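Local coordinates for protein 1H-3-hydroxy-4-oxoquinoline 2,4-dioxygenase (Pseudomonas putida, PDB 3IBT) that cleaves the heterocyclic ring of 3-hydroxy-1H-quinolin-4-one with molecular oxygen and without any cofactor, giving N-formylanthranilate and carbon monoxide, at residues L225-A228 and A229-W233; L196-M199 and D200-P203; L216-D219 and Y220-L223; N101-V104 and C105-G109; G57-A60 and K61-S65. All coordinates share one frame; numbering follows the deposited sequence.

Interaction 1: residues L225-A228 and A229-W233; sequences LEFA and AGHSW. Unlike the reference sequence in segment 225-228: Glu226 (reference Asp).
Phe227 and His231 are brought face to face by their first torsions. Phe227 turns CG opposite its backbone N (chi1 -166°). His231 keeps CG beside its own N, opposite the carbonyl carbon. The imidazole then lies over one face of the phenyl ring. This is an offset stack, with the ring centroids 4.0 Å apart and the planes 21° from parallel. His231 CD2 sits over the CE2 side of the phenyl ring, and Phe227 CZ lies over the rim of the imidazole. His231 CB adds a CH-pi contact to the phenyl face, 4.3 Å from its centroid.

Trp233 comes to the phenyl edge instead. Its CH2 is 3.6 Å from Phe227 CE1, and the two planes are steeply inclined, at 84°. Phe227 also works through its carbonyl: Gly230 N donates to Phe227 O at 3.0 Å. The other helical bonds fade here. Ala229 N, for example, is divided between Leu225 O and Glu226 O, and both bonds are weak. His231 then takes an extended backbone.

Phe234 meets Phe227 edge-to-face, and Leu196 and Met199 of helix 195-200 border the group. The result is an aromatic cluster at the C-terminal end of helix 218-230, where the chain leaves the helix for strand 234-238 in a beta-alpha-beta unit of the alpha/beta-hydrolase fold.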
loop_
_atom_site.group_PDB
_atom_site.type_symbol
_atom_site.label_atom_id
_atom_site.label_comp_id
_atom_site.label_asym_id
_atom_site.label_seq_id
_atom_site.Cartn_x
_atom_site.Cartn_y
_atom_site.Cartn_z
ATOM N N LEU A 225 0.215 11.470 16.646
ATOM C CA LEU A 225 0.511 12.851 16.990
ATOM C C LEU A 225 1.702 12.881 17.891
ATOM O O LEU A 225 2.587 13.732 17.742
ATOM C CB LEU A 225 -0.681 13.488 17.649
ATOM C CG LEU A 225 -1.477 14.408 16.718
ATOM C CD1 LEU A 225 -1.439 14.005 15.198
ATOM C CD2 LEU A 225 -2.896 14.441 17.247
ATOM N N GLU A 226 1.756 11.864 18.750
ATOM C CA GLU A 226 2.837 11.707 19.721
ATOM C C GLU A 226 4.130 11.149 19.166
ATOM O O GLU A 226 5.190 11.648 19.500
ATOM C CB GLU A 226 2.378 10.909 20.936
ATOM C CG GLU A 226 1.516 11.726 21.902
ATOM C CD GLU A 226 0.943 10.821 22.956
ATOM O OE1 GLU A 226 0.937 9.594 22.696
ATOM O OE2 GLU A 226 0.532 11.301 24.057
ATOM N N PHE A 227 4.056 10.137 18.302
ATOM C CA PHE A 227 5.254 9.673 17.653
ATOM C C PHE A 227 5.914 10.803 16.922
ATOM O O PHE A 227 7.132 11.009 17.017
ATOM C CB PHE A 227 4.950 8.600 16.666
ATOM C CG PHE A 227 6.167 7.882 16.217
ATOM C CD1 PHE A 227 6.624 8.005 14.890
ATOM C CD2 PHE A 227 6.899 7.106 17.124
ATOM C CE1 PHE A 227 7.785 7.340 14.480
ATOM C CE2 PHE A 227 8.071 6.424 16.726
ATOM C CZ PHE A 227 8.509 6.544 15.411
ATOM N N ALA A 228 5.083 11.548 16.201
ATOM C CA ALA A 228 5.540 12.662 15.389
ATOM C C ALA A 228 6.166 13.788 16.220
ATOM O O ALA A 228 7.071 14.498 15.759
ATOM C CB ALA A 228 4.427 13.167 14.573
ATOM N N ALA A 229 5.713 13.955 17.452
ATOM C CA ALA A 229 6.257 15.022 18.272
ATOM C C ALA A 229 7.670 14.638 18.725
ATOM O O ALA A 229 8.457 15.482 19.161
ATOM C CB ALA A 229 5.365 15.244 19.439
ATOM N N GLY A 230 7.985 13.352 18.605
ATOM C CA GLY A 230 9.307 12.834 18.969
ATOM C C GLY A 230 10.233 12.528 17.786
ATOM O O GLY A 230 11.441 12.398 17.949
ATOM N N HIS A 231 9.677 12.418 16.589
ATOM C CA HIS A 231 10.431 11.950 15.467
ATOM C C HIS A 231 10.098 12.786 14.237
ATOM O O HIS A 231 9.125 12.454 13.539
ATOM C CB HIS A 231 9.981 10.532 15.221
ATOM C CG HIS A 231 10.333 9.591 16.324
ATOM N ND1 HIS A 231 11.562 8.963 16.406
ATOM C CD2 HIS A 231 9.618 9.158 17.382
ATOM C CE1 HIS A 231 11.585 8.176 17.461
ATOM N NE2 HIS A 231 10.417 8.277 18.072
ATOM N N SER A 232 10.863 13.852 13.946
ATOM C CA SER A 232 10.414 14.814 12.901
ATOM C C SER A 232 10.501 14.384 11.405
ATOM O O SER A 232 10.183 15.149 10.484
ATOM C CB SER A 232 10.962 16.238 13.137
ATOM O OG SER A 232 12.371 16.254 13.218
ATOM N N TRP A 233 10.874 13.134 11.180
ATOM C CA TRP A 233 10.800 12.538 9.863
ATOM C C TRP A 233 9.400 11.948 9.652
ATOM O O TRP A 233 9.131 11.372 8.567
ATOM C CB TRP A 233 11.878 11.454 9.704
ATOM C CG TRP A 233 11.874 10.448 10.804
ATOM C CD1 TRP A 233 12.603 10.500 11.956
ATOM C CD2 TRP A 233 11.095 9.247 10.881
ATOM N NE1 TRP A 233 12.330 9.406 12.756
ATOM C CE2 TRP A 233 11.405 8.622 12.122
ATOM C CE3 TRP A 233 10.173 8.635 10.030
ATOM C CZ2 TRP A 233 10.829 7.423 12.530
ATOM C CZ3 TRP A 233 9.590 7.425 10.449
ATOM C CH2 TRP A 233 9.937 6.832 11.686
#

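Interaction 2: residues L196-M199 and D200-P203; sequences LDRM and DSLP. Unlike the reference sequence in segment 200-203: Asp200 (reference Glu).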
loop_
_atom_site.group_PDB
_atom_site.type_symbol
_atom_site.label_atom_id
_atom_site.label_comp_id
_atom_site.label_asym_id
_atom_site.label_seq_id
_atom_site.Cartn_x
_atom_site.Cartn_y
_atom_site.Cartn_z
ATOM N N LEU A 196 6.027 0.958 12.971
ATOM C CA LEU A 196 6.834 1.971 13.665
ATOM C C LEU A 196 8.294 1.560 13.945
ATOM O O LEU A 196 9.208 2.387 13.803
ATOM C CB LEU A 196 6.173 2.405 14.967
ATOM C CG LEU A 196 4.935 3.257 14.721
ATOM C CD1 LEU A 196 4.025 3.051 15.945
ATOM C CD2 LEU A 196 5.303 4.749 14.440
ATOM N N ASP A 197 8.504 0.311 14.362
ATOM C CA ASP A 197 9.845 -0.208 14.596
ATOM C C ASP A 197 10.573 -0.375 13.296
ATOM O O ASP A 197 11.740 -0.031 13.185
ATOM C CB ASP A 197 9.788 -1.564 15.288
ATOM C CG ASP A 197 9.290 -1.472 16.717
ATOM O OD1 ASP A 197 8.780 -0.410 17.106
ATOM O OD2 ASP A 197 9.419 -2.459 17.475
ATOM N N ARG A 198 9.901 -0.939 12.305
ATOM C CA ARG A 198 10.492 -1.000 10.975
ATOM C C ARG A 198 11.167 0.338 10.612
ATOM O O ARG A 198 12.375 0.379 10.362
ATOM C CB ARG A 198 9.417 -1.389 9.951
ATOM C CG ARG A 198 9.841 -1.364 8.527
ATOM C CD ARG A 198 11.115 -2.086 8.370
ATOM N NE ARG A 198 11.425 -2.406 6.978
ATOM C CZ ARG A 198 12.629 -2.223 6.452
ATOM N NH1 ARG A 198 12.874 -2.551 5.188
ATOM N NH2 ARG A 198 13.594 -1.700 7.205
HETATM N N MSE A 199 10.379 1.415 10.650
HETATM C CA MSE A 199 10.769 2.741 10.197
HETATM C C MSE A 199 11.864 3.307 11.075
HETATM O O MSE A 199 12.873 3.847 10.587
HETATM C CB MSE A 199 9.548 3.686 10.151
HETATM C CG MSE A 199 8.549 3.373 9.015
HETATM SE SE MSE A 199 6.902 4.521 8.823
HETATM C CE MSE A 199 5.872 3.992 10.453
ATOM N N ASP A 200 11.684 3.148 12.374
ATOM C CA ASP A 200 12.644 3.622 13.333
ATOM C C ASP A 200 14.044 2.957 13.142
ATOM O O ASP A 200 15.055 3.442 13.644
ATOM C CB ASP A 200 12.057 3.389 14.729
ATOM C CG ASP A 200 12.483 4.468 15.765
ATOM O OD1 ASP A 200 13.381 5.310 15.447
ATOM O OD2 ASP A 200 11.917 4.463 16.909
ATOM N N SER A 201 14.121 1.880 12.368
ATOM C CA SER A 201 15.369 1.155 12.242
ATOM C C SER A 201 16.035 1.353 10.905
ATOM O O SER A 201 17.037 0.700 10.607
ATOM C CB SER A 201 15.150 -0.334 12.484
ATOM O OG SER A 201 14.610 -0.923 11.321
ATOM N N LEU A 202 15.480 2.223 10.076
ATOM C CA LEU A 202 16.224 2.642 8.890
ATOM C C LEU A 202 17.415 3.479 9.377
ATOM O O LEU A 202 17.289 4.250 10.343
ATOM C CB LEU A 202 15.357 3.440 7.916
ATOM C CG LEU A 202 13.988 2.905 7.503
ATOM C CD1 LEU A 202 13.182 4.022 6.980
ATOM C CD2 LEU A 202 14.110 1.898 6.446
ATOM N N PRO A 203 18.596 3.272 8.765
ATOM C CA PRO A 203 19.821 4.051 9.115
ATOM C C PRO A 203 19.725 5.560 8.799
ATOM O O PRO A 203 20.306 6.389 9.515
ATOM C CB PRO A 203 20.914 3.403 8.262
ATOM C CG PRO A 203 20.178 2.671 7.160
ATOM C CD PRO A 203 18.853 2.244 7.735
#
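The C-terminal turn of helix 195-200 closes where Arg198 O receives two donors from Ser201. The hydroxyl OG of Ser201 donates to Arg198 O at 2.8 Å. Ser201 N donates to the same oxygen at 3.1 Å. Both come from the same face of the carbonyl plane, with N standing well above it. The serine can do this because its OG sits between its own N and carbonyl carbon (chi1 79°), folded back over the helix end.

The bonding pattern changes along the turn. Asp200 N still makes a regular helical bond to Leu196 O, at 3.0 Å. One step on, Leu202 N reaches back only three residues to Met199 O, at 3.1 Å with a nearly straight N-H (165°). Such three-residue bonds tighten the last turn before the chain extends at Leu202.

Arg198 bends at chi2 (49°), which carries its guanidinium towards Leu202. Its NH2 comes to 3.7 Å from Leu202 CD2, and the two side chains cross at about a right angle. The charge is met by Glu106 in a salt bridge, and Trp192 offers a cation-pi face. Lys205 NZ donates to Asp200 O and Leu202 O just beyond the turn. Leu202 rests on Ile102 of helix 97-107, Leu196 on Leu223 of helix 218-230, and the following loop leads into strand 207-212.

Interaction 3: residues L216-D219 and Y220-L223; sequences LSQD and YRQL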
loop_
_atom_site.group_PDB
_atom_site.type_symbol
_atom_site.label_atom_id
_atom_site.label_comp_id
_atom_site.label_asym_id
_atom_site.label_seq_id
_atom_site.Cartn_x
_atom_site.Cartn_y
_atom_site.Cartn_z
ATOM N N LEU A 216 -10.477 3.269 13.730
ATOM C CA LEU A 216 -11.258 4.366 14.171
ATOM C C LEU A 216 -11.037 4.378 15.635
ATOM O O LEU A 216 -11.878 3.915 16.399
ATOM C CB LEU A 216 -12.728 4.150 13.825
ATOM C CG LEU A 216 -12.942 3.923 12.327
ATOM C CD1 LEU A 216 -14.358 3.624 11.994
ATOM C CD2 LEU A 216 -12.544 5.186 11.641
ATOM N N SER A 217 -9.880 4.895 16.031
ATOM C CA SER A 217 -9.496 4.917 17.429
ATOM C C SER A 217 -8.885 6.240 17.795
ATOM O O SER A 217 -7.842 6.635 17.257
ATOM C CB SER A 217 -8.502 3.784 17.703
ATOM O OG SER A 217 -7.835 3.950 18.948
ATOM N N GLN A 218 -9.511 6.923 18.733
ATOM C CA GLN A 218 -8.898 8.146 19.232
ATOM C C GLN A 218 -7.515 7.885 19.840
ATOM O O GLN A 218 -6.592 8.647 19.568
ATOM C CB GLN A 218 -9.805 8.955 20.150
ATOM C CG GLN A 218 -9.165 10.270 20.646
ATOM C CD GLN A 218 -8.655 11.245 19.516
ATOM O OE1 GLN A 218 -9.056 11.155 18.341
ATOM N NE2 GLN A 218 -7.788 12.195 19.904
ATOM N N ASP A 219 -7.338 6.798 20.589
ATOM C CA ASP A 219 -5.999 6.463 21.097
ATOM C C ASP A 219 -4.928 6.476 19.991
ATOM O O ASP A 219 -3.836 7.079 20.183
ATOM C CB ASP A 219 -5.972 5.105 21.788
ATOM C CG ASP A 219 -6.691 5.097 23.144
ATOM O OD1 ASP A 219 -6.952 6.191 23.754
ATOM O OD2 ASP A 219 -6.986 3.950 23.598
ATOM N N TYR A 220 -5.259 5.802 18.868
ATOM C CA TYR A 220 -4.399 5.610 17.710
ATOM C C TYR A 220 -4.068 6.923 17.043
ATOM O O TYR A 220 -2.928 7.159 16.664
ATOM C CB TYR A 220 -5.110 4.707 16.685
ATOM C CG TYR A 220 -4.256 4.188 15.527
ATOM C CD1 TYR A 220 -3.457 3.043 15.683
ATOM C CD2 TYR A 220 -4.279 4.808 14.265
ATOM C CE1 TYR A 220 -2.684 2.523 14.628
ATOM C CE2 TYR A 220 -3.491 4.295 13.177
ATOM C CZ TYR A 220 -2.706 3.156 13.384
ATOM O OH TYR A 220 -1.923 2.649 12.382
ATOM N N ARG A 221 -5.074 7.770 16.862
ATOM C CA ARG A 221 -4.826 9.072 16.294
ATOM C C ARG A 221 -3.840 9.807 17.201
ATOM O O ARG A 221 -2.917 10.429 16.722
ATOM C CB ARG A 221 -6.137 9.841 16.149
ATOM C CG ARG A 221 -7.168 9.153 15.242
ATOM C CD ARG A 221 -8.467 9.935 15.232
ATOM N NE ARG A 221 -9.529 9.205 14.561
ATOM C CZ ARG A 221 -10.517 8.576 15.202
ATOM N NH1 ARG A 221 -10.567 8.607 16.534
ATOM N NH2 ARG A 221 -11.467 7.915 14.528
ATOM N N GLN A 222 -4.022 9.692 18.516
ATOM C CA GLN A 222 -3.143 10.312 19.488
ATOM C C GLN A 222 -1.722 9.708 19.476
ATOM O O GLN A 222 -0.715 10.416 19.645
ATOM C CB GLN A 222 -3.761 10.133 20.857
ATOM C CG GLN A 222 -3.201 11.004 21.922
ATOM C CD GLN A 222 -3.053 12.435 21.497
ATOM O OE1 GLN A 222 -1.953 12.958 21.511
ATOM N NE2 GLN A 222 -4.156 13.091 21.138
ATOM N N LEU A 223 -1.639 8.402 19.305
ATOM C CA LEU A 223 -0.350 7.737 19.206
ATOM C C LEU A 223 0.502 8.345 18.085
ATOM O O LEU A 223 1.718 8.392 18.201
ATOM C CB LEU A 223 -0.540 6.245 18.921
ATOM C CG LEU A 223 0.743 5.446 18.679
ATOM C CD1 LEU A 223 1.239 4.856 19.998
ATOM C CD2 LEU A 223 0.654 4.356 17.551
#
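Ser217 OG accepts from Tyr220 N at 3.2 Å, with an N-H angle of 162°. This is an N-cap bond: Ser217 stands right before helix 218-230 and its hydroxyl serves the first turn. OG lies opposite the serine's own backbone N (chi1 165°), beside the carbonyl carbon. Ser217 O accepts from Arg221 N at 3.0 Å and starts the helical ladder. The ladder goes on with Gln222 N to Gln218 O and Leu223 N to Asp219 O.

Arg221 runs extended from CG to NE, back past the start of the helix. Ser217 N lies over one face of the guanidinium, 3.4 Å above its plane and toward the rim. Arg221 NH1 has a weak bond to Gln218 OE1, at 3.5 Å.

The fold here is a beta-alpha-beta unit of the alpha/beta-hydrolase type, in which helix 218-230 joins strands 207-212 and 234-238. Gln218 bends at chi2, and its amide lies nearly coplanar with the guanidinium, 22° apart. OE1 also touches Arg221 CD at 3.4 Å. Leu216 CB flanks the other terminal nitrogen, 4.0 Å from Arg221 NH2.

Further out, the hydroxyl of Tyr220 bonds Leu123 N. The Tyr220 side chain is about 7 Å from that of Asp120, which by similarity raises the basicity of the active-site histidine. Leu216 rests against Glu155 and Arg242.

Interaction 4: residues N101-V104 and C105-G109; sequences NIDV and CEQLG
Asp103 O is gripped by two amides of the next turn. Gln107 N bonds it at 2.7 Å, and Glu106 N adds a weak bond at 3.1 Å. Around this carbonyl the helix keeps its regular ladder, with Cys105 N donating to Asn101 O at 3.0 Å.

The Asp103 carboxylate faces two side-chain oxygens of the next turn. Its OD2 and Gln107 OE1 are two acceptors side by side, 3.2 Å apart, with the carboxylate and amide planes at 78°. OD1 lies 4.2 Å from Glu106 OE1, a like-charge pair; the outside partner of Glu106 is Arg198, which also forms a long, weak pair with Asp103.

This is the last part of helix 97-107, which joins strands 89-94 and 115-119 in a beta-alpha-beta unit. The helix follows strand 89-94 at the position of the nucleophile elbow of alpha/beta hydrolases; Thr94 and Ser95 there bind substrate by similarity.

On the sheet side, Val104 and Leu108 lie side by side and point the same way. Val104 CG1, opposite its own backbone N (chi1 167°), meets Leu108 CD2 at 3.7 Å. Met91 and Phe89 of strand 89-94 lie against them, and Thr116 and Ser93 bond the Asn101 amide. Leu108 is the first residue to leave helical angles, yet its N still bonds Val104 O at 2.9 Å. Asn101 OD1 is 3.9 Å from Cys105 SG.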
loop_
_atom_site.group_PDB
_atom_site.type_symbol
_atom_site.label_atom_id
_atom_site.label_comp_id
_atom_site.label_asym_id
_atom_site.label_seq_id
_atom_site.Cartn_x
_atom_site.Cartn_y
_atom_site.Cartn_z
ATOM N N ASN A 101 7.267 -0.520 0.061
ATOM C CA ASN A 101 7.694 0.869 0.017
ATOM C C ASN A 101 8.952 1.143 0.874
ATOM O O ASN A 101 9.990 1.599 0.353
ATOM C CB ASN A 101 6.526 1.740 0.480
ATOM C CG ASN A 101 6.755 3.213 0.246
ATOM O OD1 ASN A 101 7.897 3.669 0.073
ATOM N ND2 ASN A 101 5.663 3.986 0.251
ATOM N N ILE A 102 8.871 0.838 2.172
ATOM C CA ILE A 102 9.989 1.094 3.054
ATOM C C ILE A 102 11.217 0.263 2.711
ATOM O O ILE A 102 12.354 0.712 2.880
ATOM C CB ILE A 102 9.577 0.946 4.517
ATOM C CG1 ILE A 102 8.497 1.970 4.793
ATOM C CG2 ILE A 102 10.722 1.247 5.464
ATOM C CD1 ILE A 102 8.922 3.374 4.501
ATOM N N ASP A 103 10.997 -0.941 2.204
ATOM C CA ASP A 103 12.119 -1.777 1.783
ATOM C C ASP A 103 12.925 -1.058 0.696
ATOM O O ASP A 103 14.163 -1.092 0.674
ATOM C CB ASP A 103 11.641 -3.135 1.264
ATOM C CG ASP A 103 12.712 -4.227 1.412
ATOM O OD1 ASP A 103 13.341 -4.298 2.496
ATOM O OD2 ASP A 103 12.938 -5.027 0.470
ATOM N N VAL A 104 12.210 -0.378 -0.193
ATOM C CA VAL A 104 12.862 0.235 -1.327
ATOM C C VAL A 104 13.565 1.483 -0.843
ATOM O O VAL A 104 14.694 1.736 -1.237
ATOM C CB VAL A 104 11.884 0.490 -2.459
ATOM C CG1 VAL A 104 12.494 1.390 -3.485
ATOM C CG2 VAL A 104 11.472 -0.823 -3.072
ATOM N N CYS A 105 12.929 2.224 0.057
ATOM C CA CYS A 105 13.592 3.376 0.656
ATOM C C CYS A 105 14.873 2.951 1.328
ATOM O O CYS A 105 15.812 3.737 1.428
ATOM C CB CYS A 105 12.704 4.060 1.674
ATOM S SG CYS A 105 11.429 5.121 0.958
ATOM N N GLU A 106 14.903 1.699 1.785
ATOM C CA GLU A 106 16.076 1.155 2.465
ATOM C C GLU A 106 17.078 0.564 1.481
ATOM O O GLU A 106 18.284 0.617 1.739
ATOM C CB GLU A 106 15.687 0.098 3.507
ATOM C CG GLU A 106 16.795 -0.224 4.555
ATOM C CD GLU A 106 16.586 -1.559 5.304
ATOM O OE1 GLU A 106 15.441 -2.064 5.318
ATOM O OE2 GLU A 106 17.557 -2.106 5.893
ATOM N N GLN A 107 16.587 -0.002 0.370
ATOM C CA GLN A 107 17.462 -0.660 -0.615
ATOM C C GLN A 107 18.212 0.371 -1.428
ATOM O O GLN A 107 19.430 0.334 -1.485
ATOM C CB GLN A 107 16.703 -1.657 -1.506
ATOM C CG GLN A 107 16.496 -3.072 -0.867
ATOM C CD GLN A 107 16.200 -4.188 -1.900
ATOM O OE1 GLN A 107 15.212 -4.926 -1.776
ATOM N NE2 GLN A 107 17.058 -4.300 -2.922
ATOM N N LEU A 108 17.475 1.294 -2.037
ATOM C CA LEU A 108 18.022 2.527 -2.635
ATOM C C LEU A 108 18.417 3.541 -1.553
ATOM O O LEU A 108 18.175 3.295 -0.361
ATOM C CB LEU A 108 16.956 3.156 -3.509
ATOM C CG LEU A 108 16.627 2.627 -4.913
ATOM C CD1 LEU A 108 16.671 1.098 -5.086
ATOM C CD2 LEU A 108 15.256 3.156 -5.277
ATOM N N GLY A 109 18.998 4.682 -1.943
ATOM C CA GLY A 109 19.363 5.710 -0.944
ATOM C C GLY A 109 18.205 6.214 -0.047
ATOM O O GLY A 109 17.049 5.869 -0.263
#

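Interaction 5: residues G57-A60 and K61-S65; sequences GHDA and KQTDS
Asp59 touches Lys61 and Thr63 across a type I beta turn that runs from Asp59 to Gln62, in the loop between strand 49-53 and helix 70-83. Its CB is 4.0 Å from Lys61 N. CG sits between the residue's own N and carbonyl carbon (chi1 49°), which folds the carboxylate over the turn. The two oxygens then share Thr63. OD2 accepts from Thr63 OG1 at 2.7 Å through its syn lone pair, the side of the other oxygen. OD1 takes Thr63 N in a weak bond at 3.4 Å, although the N-H points almost straight at it. OD2 also meets Lys61 CB at 3.4 Å, while the rest of the lysine leads away.

The threonine is thus held mainly by its hydroxyl, with a weak bond to its amide. The backbone of the turn is closed separately: Gln62 N donates to Asp59 O at 2.7 Å.

The loop is tied to the substrate site by His58, whose NE2 bonds the backbone N of Cys31, a residue that binds substrate by similarity. Gln62 packs on Trp172, Phe173 and His174.

After the turn the chain comes back past Gly57, whose phi is positive (80°). The two arms of the loop touch there through weak CA-H...O contacts. Gln62 CA approaches Gly57 O at 3.4 Å, and Gly57 CA approaches Thr63 O at 3.2 Å.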
loop_
_atom_site.group_PDB
_atom_site.type_symbol
_atom_site.label_atom_id
_atom_site.label_comp_id
_atom_site.label_asym_id
_atom_site.label_seq_id
_atom_site.Cartn_x
_atom_site.Cartn_y
_atom_site.Cartn_z
ATOM N N GLY A 57 1.074 -11.769 -9.614
ATOM C CA GLY A 57 -0.128 -12.565 -9.378
ATOM C C GLY A 57 -1.403 -11.760 -9.349
ATOM O O GLY A 57 -2.510 -12.323 -9.297
ATOM N N HIS A 58 -1.235 -10.441 -9.389
ATOM C CA HIS A 58 -2.343 -9.512 -9.326
ATOM C C HIS A 58 -2.769 -8.930 -10.672
ATOM O O HIS A 58 -3.749 -8.179 -10.755
ATOM C CB HIS A 58 -2.008 -8.411 -8.343
ATOM C CG HIS A 58 -2.021 -8.889 -6.935
ATOM N ND1 HIS A 58 -0.886 -9.322 -6.291
ATOM C CD2 HIS A 58 -3.043 -9.075 -6.066
ATOM C CE1 HIS A 58 -1.198 -9.712 -5.066
ATOM N NE2 HIS A 58 -2.502 -9.568 -4.904
ATOM N N ASP A 59 -2.051 -9.286 -11.728
ATOM C CA ASP A 59 -2.427 -8.843 -13.050
ATOM C C ASP A 59 -3.813 -9.395 -13.447
ATOM O O ASP A 59 -4.356 -10.298 -12.781
ATOM C CB ASP A 59 -1.332 -9.202 -14.069
ATOM C CG ASP A 59 -0.868 -10.660 -13.972
ATOM O OD1 ASP A 59 -0.546 -11.129 -12.832
ATOM O OD2 ASP A 59 -0.805 -11.321 -15.057
ATOM N N ALA A 60 -4.389 -8.817 -14.509
ATOM C CA ALA A 60 -5.663 -9.276 -15.082
ATOM C C ALA A 60 -5.628 -10.775 -15.412
ATOM O O ALA A 60 -6.669 -11.425 -15.572
ATOM C CB ALA A 60 -6.009 -8.455 -16.332
ATOM N N LYS A 61 -4.423 -11.321 -15.502
ATOM C CA LYS A 61 -4.268 -12.709 -15.859
ATOM C C LYS A 61 -4.017 -13.573 -14.636
ATOM O O LYS A 61 -3.744 -14.780 -14.744
ATOM C CB LYS A 61 -3.150 -12.862 -16.893
ATOM C CG LYS A 61 -3.580 -12.592 -18.334
ATOM C CD LYS A 61 -4.222 -13.814 -18.954
ATOM C CE LYS A 61 -3.578 -14.118 -20.318
ATOM N NZ LYS A 61 -3.841 -13.027 -21.323
ATOM N N GLN A 62 -4.131 -12.935 -13.473
ATOM C CA GLN A 62 -3.822 -13.547 -12.183
ATOM C C GLN A 62 -2.868 -14.740 -12.371
ATOM O O GLN A 62 -3.274 -15.913 -12.355
ATOM C CB GLN A 62 -5.102 -13.905 -11.423
ATOM C CG GLN A 62 -4.810 -14.383 -10.030
ATOM C CD GLN A 62 -5.817 -13.935 -9.031
ATOM O OE1 GLN A 62 -6.927 -13.536 -9.387
ATOM N NE2 GLN A 62 -5.446 -14.017 -7.751
ATOM N N THR A 63 -1.596 -14.402 -12.576
ATOM C CA THR A 63 -0.594 -15.374 -12.978
ATOM C C THR A 63 0.094 -15.983 -11.775
ATOM O O THR A 63 0.607 -15.286 -10.905
ATOM C CB THR A 63 0.473 -14.754 -13.901
ATOM O OG1 THR A 63 -0.162 -13.957 -14.904
ATOM C CG2 THR A 63 1.272 -15.839 -14.579
ATOM N N ASP A 64 0.117 -17.306 -11.745
ATOM C CA ASP A 64 0.845 -18.025 -10.715
ATOM C C ASP A 64 2.339 -18.008 -11.054
ATOM O O ASP A 64 2.812 -17.232 -11.900
ATOM C CB ASP A 64 0.334 -19.471 -10.602
ATOM C CG ASP A 64 -1.061 -19.645 -11.219
ATOM O OD1 ASP A 64 -2.000 -18.913 -10.806
ATOM O OD2 ASP A 64 -1.207 -20.508 -12.132
ATOM N N SER A 65 3.052 -18.908 -10.397
ATOM C CA SER A 65 4.496 -18.935 -10.323
ATOM C C SER A 65 4.683 -19.267 -8.863
ATOM O O SER A 65 3.692 -19.437 -8.134
ATOM C CB SER A 65 5.121 -17.568 -10.639
ATOM O OG SER A 65 6.554 -17.593 -10.455
#

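Interaction 4 is the buried contact of the set, interactions 2 and 5 are partly buried, and interactions 1 and 3 lie at the surface. Interactions 1 and 3 hold opposite ends of helix 218-230: ring stacking at its C-terminal end, serine capping and an arginine at its start. Interaction 2 stands between helices 97-107 and 218-230. It meets interaction 1 mainly through apolar and aromatic packing, and interaction 4 through both a salt bridge and apolar packing. Interaction 5 touches none of the others. Its centre is about 39 Å from that of interaction 1, and a carboxylate clasps a turn there instead of a helix.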